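Local coordinates for protein pectinesterase A (PDB 2NTP) that hydrolyses the methyl esters of pectin's galacturonate units, releasing methanol, in the first step of plant tissue maceration and soft rot, at residues S61-A72 with S102-D110. Sequence-based numbering, arbitrary orientation.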
ATOM      1  N   SER A  61      -4.503 -16.891  11.300  1.00 12.56           N
ATOM      2  CA  SER A  61      -3.265 -16.287  11.792  1.00 12.09           C
ATOM      3  C   SER A  61      -2.669 -15.466  10.656  1.00 11.76           C
ATOM      4  O   SER A  61      -2.814 -15.830   9.486  1.00 11.55           O
ATOM      5  CB  SER A  61      -2.266 -17.361  12.234  1.00 12.25           C
ATOM      6  OG  SER A  61      -1.794 -18.119  11.126  1.00 12.19           O
ATOM      7  N   ARG A  62      -2.008 -14.363  10.998  1.00 11.68           N
ATOM      8  CA  ARG A  62      -1.293 -13.572   9.996  1.00 11.44           C
ATOM      9  C   ARG A  62      -0.203 -14.404   9.320  1.00 11.59           C
ATOM     10  O   ARG A  62      -0.045 -14.357   8.098  1.00 11.28           O
ATOM     11  CB  ARG A  62      -0.677 -12.320  10.622  1.00 11.47           C
ATOM     12  CG  ARG A  62      -0.215 -11.298   9.588  1.00 11.32           C
ATOM     13  CD  ARG A  62       0.266 -10.037  10.252  1.00 12.05           C
ATOM     14  NE  ARG A  62       1.687 -10.079  10.583  1.00 13.56           N
ATOM     15  CZ  ARG A  62       2.316  -9.123  11.262  1.00 14.10           C
ATOM     16  NH1 ARG A  62       1.643  -8.061  11.693  1.00 14.22           N
ATOM     17  NH2 ARG A  62       3.613  -9.230  11.513  1.00 14.74           N
ATOM     18  N   ASN A  63       0.538 -15.174  10.119  1.00 11.91           N
ATOM     19  CA  ASN A  63       1.622 -16.005   9.588  1.00 12.19           C
ATOM     20  C   ASN A  63       1.154 -17.076   8.592  1.00 12.00           C
ATOM     21  O   ASN A  63       1.854 -17.368   7.625  1.00 11.98           O
ATOM     22  CB  ASN A  63       2.405 -16.670  10.732  1.00 12.94           C
ATOM     23  CG  ASN A  63       3.432 -15.738  11.388  1.00 14.35           C
ATOM     24  OD1 ASN A  63       4.099 -16.132  12.352  1.00 18.24           O
ATOM     25  ND2 ASN A  63       3.570 -14.518  10.875  1.00 15.19           N
ATOM     26  N   GLY A  64      -0.037 -17.631   8.825  1.00 11.69           N
ATOM     27  CA  GLY A  64      -0.503 -18.828   8.116  1.00 11.48           C
ATOM     28  C   GLY A  64      -1.651 -18.703   7.128  1.00 11.33           C
ATOM     29  O   GLY A  64      -1.850 -19.599   6.292  1.00 11.79           O
ATOM     30  N   ALA A  65      -2.423 -17.621   7.226  1.00 10.73           N
ATOM     31  CA  ALA A  65      -3.544 -17.397   6.319  1.00 10.22           C
ATOM     32  C   ALA A  65      -3.128 -16.377   5.264  1.00 10.09           C
ATOM     33  O   ALA A  65      -3.013 -15.189   5.559  1.00 10.28           O
ATOM     34  CB  ALA A  65      -4.774 -16.927   7.083  1.00 10.30           C
ATOM     35  N   VAL A  66      -2.888 -16.861   4.046  1.00  9.51           N
ATOM     36  CA  VAL A  66      -2.283 -16.052   2.982  1.00  9.11           C
ATOM     37  C   VAL A  66      -3.159 -16.028   1.733  1.00  8.89           C
ATOM     38  O   VAL A  66      -3.628 -17.074   1.270  1.00  8.99           O
ATOM     39  CB  VAL A  66      -0.860 -16.576   2.590  1.00  9.28           C
ATOM     40  CG1 VAL A  66      -0.208 -15.670   1.550  1.00  9.55           C
ATOM     41  CG2 VAL A  66       0.049 -16.685   3.811  1.00  8.45           C
ATOM     42  N   ILE A  67      -3.370 -14.825   1.198  1.00  8.20           N
ATOM     43  CA  ILE A  67      -4.035 -14.634  -0.088  1.00  8.29           C
ATOM     44  C   ILE A  67      -2.978 -14.083  -1.037  1.00  8.32           C
ATOM     45  O   ILE A  67      -2.398 -13.032  -0.778  1.00  8.38           O
ATOM     46  CB  ILE A  67      -5.222 -13.643   0.019  1.00  8.31           C
ATOM     47  CG1 ILE A  67      -6.118 -14.016   1.212  1.00  8.03           C
ATOM     48  CG2 ILE A  67      -5.998 -13.579  -1.301  1.00  8.37           C
ATOM     49  CD1 ILE A  67      -7.180 -12.969   1.574  1.00  8.04           C
ATOM     50  N   ALA A  68      -2.711 -14.809  -2.118  1.00  8.45           N
ATOM     51  CA  ALA A  68      -1.571 -14.492  -2.975  1.00  8.40           C
ATOM     52  C   ALA A  68      -1.835 -14.751  -4.451  1.00  8.67           C
ATOM     53  O   ALA A  68      -2.484 -15.733  -4.818  1.00  8.95           O
ATOM     54  CB  ALA A  68      -0.349 -15.281  -2.522  1.00  8.48           C
ATOM     55  N   ALA A  69      -1.330 -13.853  -5.288  1.00  8.33           N
ATOM     56  CA  ALA A  69      -1.307 -14.051  -6.736  1.00  8.45           C
ATOM     57  C   ALA A  69      -0.156 -13.248  -7.332  1.00  8.57           C
ATOM     58  O   ALA A  69       0.256 -12.230  -6.765  1.00  8.64           O
ATOM     59  CB  ALA A  69      -2.632 -13.642  -7.367  1.00  8.28           C
ATOM     60  N   ALA A  70       0.364 -13.715  -8.465  1.00  8.69           N
ATOM     61  CA  ALA A  70       1.463 -13.036  -9.147  1.00  8.65           C
ATOM     62  C   ALA A  70       0.976 -12.312 -10.396  1.00  8.66           C
ATOM     63  O   ALA A  70       0.589 -12.947 -11.387  1.00  8.89           O
ATOM     64  CB  ALA A  70       2.570 -14.028  -9.494  1.00  8.83           C
ATOM     65  N   THR A  71       0.981 -10.980 -10.347  1.00  8.47           N
ATOM     66  CA  THR A  71       0.546 -10.162 -11.482  1.00  8.01           C
ATOM     67  C   THR A  71       1.293  -8.834 -11.493  1.00  7.95           C
ATOM     68  O   THR A  71       1.203  -8.069 -10.528  1.00  7.23           O
ATOM     69  CB  THR A  71      -0.986  -9.861 -11.433  1.00  8.04           C
ATOM     70  OG1 THR A  71      -1.706 -11.002 -10.937  1.00  8.86           O
ATOM     71  CG2 THR A  71      -1.522  -9.460 -12.811  1.00  8.13           C
ATOM     72  N   ALA A  72       2.035  -8.561 -12.566  1.00  7.38           N
ATOM     73  CA  ALA A  72       2.639  -7.236 -12.745  1.00  7.60           C
ATOM     74  C   ALA A  72       1.783  -6.391 -13.678  1.00  7.97           C
ATOM     75  O   ALA A  72       0.948  -6.929 -14.417  1.00  8.07           O
ATOM     76  CB  ALA A  72       4.061  -7.351 -13.285  1.00  7.61           C
ATOM     77  N   SER A 102      -5.771 -10.437  10.653  1.00  9.64           N
ATOM     78  CA  SER A 102      -4.933 -11.621  10.879  1.00  9.61           C
ATOM     79  C   SER A 102      -4.731 -12.451   9.615  1.00  9.25           C
ATOM     80  O   SER A 102      -5.010 -13.652   9.577  1.00  9.05           O
ATOM     81  CB  SER A 102      -5.487 -12.461  12.039  1.00  9.91           C
ATOM     82  OG  SER A 102      -5.499 -11.698  13.228  1.00 12.38           O
ATOM     83  N   LEU A 103      -4.257 -11.787   8.569  1.00  8.79           N
ATOM     84  CA  LEU A 103      -3.954 -12.463   7.315  1.00  8.46           C
ATOM     85  C   LEU A 103      -2.896 -11.721   6.518  1.00  7.69           C
ATOM     86  O   LEU A 103      -2.624 -10.546   6.765  1.00  7.43           O
ATOM     87  CB  LEU A 103      -5.219 -12.685   6.482  1.00  9.21           C
ATOM     88  CG  LEU A 103      -6.104 -11.497   6.120  1.00  9.53           C
ATOM     89  CD1 LEU A 103      -5.566 -10.789   4.898  1.00 11.48           C
ATOM     90  CD2 LEU A 103      -7.549 -11.949   5.888  1.00  9.35           C
ATOM     91  N   THR A 104      -2.293 -12.438   5.579  1.00  7.09           N
ATOM     92  CA  THR A 104      -1.280 -11.880   4.687  1.00  6.82           C
ATOM     93  C   THR A 104      -1.853 -11.782   3.279  1.00  6.71           C
ATOM     94  O   THR A 104      -2.543 -12.699   2.820  1.00  6.85           O
ATOM     95  CB  THR A 104      -0.011 -12.749   4.677  1.00  6.78           C
ATOM     96  OG1 THR A 104       0.528 -12.829   6.006  1.00  6.77           O
ATOM     97  CG2 THR A 104       1.047 -12.168   3.727  1.00  7.40           C
ATOM     98  N   ILE A 105      -1.576 -10.659   2.617  1.00  6.51           N
ATOM     99  CA  ILE A 105      -1.954 -10.432   1.223  1.00  6.39           C
ATOM    100  C   ILE A 105      -0.665 -10.167   0.440  1.00  6.40           C
ATOM    101  O   ILE A 105       0.103  -9.265   0.784  1.00  6.21           O
ATOM    102  CB  ILE A 105      -2.909  -9.221   1.072  1.00  6.63           C
ATOM    103  CG1 ILE A 105      -4.160  -9.399   1.949  1.00  6.15           C
ATOM    104  CG2 ILE A 105      -3.288  -9.026  -0.397  1.00  6.62           C
ATOM    105  CD1 ILE A 105      -4.957  -8.107   2.192  1.00  6.82           C
ATOM    106  N   ARG A 106      -0.425 -10.971  -0.592  1.00  6.23           N
ATOM    107  CA  ARG A 106       0.811 -10.885  -1.370  1.00  6.76           C
ATOM    108  C   ARG A 106       0.555 -10.659  -2.854  1.00  6.52           C
ATOM    109  O   ARG A 106      -0.398 -11.204  -3.423  1.00  6.71           O
ATOM    110  CB  ARG A 106       1.641 -12.174  -1.244  1.00  6.75           C
ATOM    111  CG  ARG A 106       1.833 -12.721   0.161  1.00  7.49           C
ATOM    112  CD  ARG A 106       2.983 -13.741   0.187  1.00  8.27           C
ATOM    113  NE  ARG A 106       2.817 -14.796  -0.815  1.00 10.05           N
ATOM    114  CZ  ARG A 106       2.891 -16.106  -0.574  1.00 11.11           C
ATOM    115  NH1 ARG A 106       3.155 -16.569   0.645  1.00 12.15           N
ATOM    116  NH2 ARG A 106       2.711 -16.962  -1.568  1.00 11.93           N
ATOM    117  N   ASN A 107       1.420  -9.862  -3.478  1.00  6.35           N
ATOM    118  CA  ASN A 107       1.636 -10.001  -4.913  1.00  6.56           C
ATOM    119  C   ASN A 107       2.945 -10.756  -5.097  1.00  6.92           C
ATOM    120  O   ASN A 107       4.003 -10.321  -4.625  1.00  6.77           O
ATOM    121  CB  ASN A 107       1.637  -8.664  -5.656  1.00  6.50           C
ATOM    122  CG  ASN A 107       1.498  -8.842  -7.170  1.00  6.07           C
ATOM    123  OD1 ASN A 107       2.189  -9.667  -7.779  1.00  6.53           O
ATOM    124  ND2 ASN A 107       0.607  -8.072  -7.778  1.00  5.23           N
ATOM    125  N   ASP A 108       2.852 -11.912  -5.746  1.00  7.06           N
ATOM    126  CA  ASP A 108       3.989 -12.821  -5.847  1.00  7.96           C
ATOM    127  C   ASP A 108       4.818 -12.608  -7.110  1.00  8.09           C
ATOM    128  O   ASP A 108       5.685 -13.431  -7.428  1.00  8.36           O
ATOM    129  CB  ASP A 108       3.523 -14.281  -5.741  1.00  8.22           C
ATOM    130  CG  ASP A 108       3.216 -14.697  -4.316  1.00  9.45           C
ATOM    131  OD1 ASP A 108       3.597 -13.979  -3.368  1.00 10.34           O
ATOM    132  OD2 ASP A 108       2.597 -15.769  -4.147  1.00 11.53           O
ATOM    133  N   PHE A 109       4.565 -11.512  -7.826  1.00  8.05           N
ATOM    134  CA  PHE A 109       5.418 -11.155  -8.956  1.00  8.33           C
ATOM    135  C   PHE A 109       6.861 -11.130  -8.475  1.00  8.27           C
ATOM    136  O   PHE A 109       7.215 -10.406  -7.532  1.00  8.31           O
ATOM    137  CB  PHE A 109       5.027  -9.815  -9.586  1.00  8.14           C
ATOM    138  CG  PHE A 109       5.983  -9.345 -10.652  1.00  8.39           C
ATOM    139  CD1 PHE A 109       6.126 -10.057 -11.838  1.00  8.85           C
ATOM    140  CD2 PHE A 109       6.737  -8.187 -10.465  1.00  8.34           C
ATOM    141  CE1 PHE A 109       7.007  -9.626 -12.825  1.00  9.07           C
ATOM    142  CE2 PHE A 109       7.628  -7.748 -11.447  1.00  9.00           C
ATOM    143  CZ  PHE A 109       7.758  -8.473 -12.631  1.00  8.52           C
ATOM    144  N   ASP A 110       7.688 -11.948  -9.117  1.00  8.70           N
ATOM    145  CA  ASP A 110       9.072 -12.091  -8.704  1.00  9.01           C
ATOM    146  C   ASP A 110       9.903 -10.974  -9.319  1.00  8.88           C
ATOM    147  O   ASP A 110      10.604 -11.172 -10.312  1.00  8.63           O
ATOM    148  CB  ASP A 110       9.603 -13.470  -9.106  1.00  9.54           C
ATOM    149  CG  ASP A 110      10.878 -13.854  -8.373  1.00 10.62           C
ATOM    150  OD1 ASP A 110      11.626 -12.963  -7.911  1.00 10.91           O
ATOM    151  OD2 ASP A 110      11.141 -15.075  -8.276  1.00 12.97           O
TER
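T104 N donates to A65 O at 2.8 Å, and T104 O accepts from I67 N. These bonds pair strands 65-69 and 103-107 in parallel, as neighbouring rungs of a right-handed beta-helix, the fold of pectinesterases. I67 O then takes R106 N. The next bond, A69 N to R106 O, is weak at 3.4 Å, but R106 O has a second donor in T90 OG1. D108 N reaches A69 O from above its carbonyl plane. At the start of the pair, T104 OG1 donates to R62 O at 2.7 Å.

At the other end, with CG anti to the backbone N (chi1 -165°), the N107 amide is carried across to T71, just past strand 65-69. OD1 accepts T71 N at 3.1 Å and also F109 N, closing an Asx turn. ND2 donates to a lone pair of T71 O at 2.8 Å, and to V131 O outside the two segments.

Within 102-110, R106 and D108 form a two-pronged salt bridge, NE to OD1 and NH2 to OD2. V66 CG1 covers one guanidinium face, and A68 CB touches D108 OD2 at 3.4 Å. A72 CB sits over the centre of the F109 ring, a CH-pi contact. The A72 side chain is about 7 Å from that of substrate-binding Q129, and F109's about 7 Å from that of Q153, the transition-state stabiliser. With both amide atoms bonded, the N107 side chain has its flip state fixed.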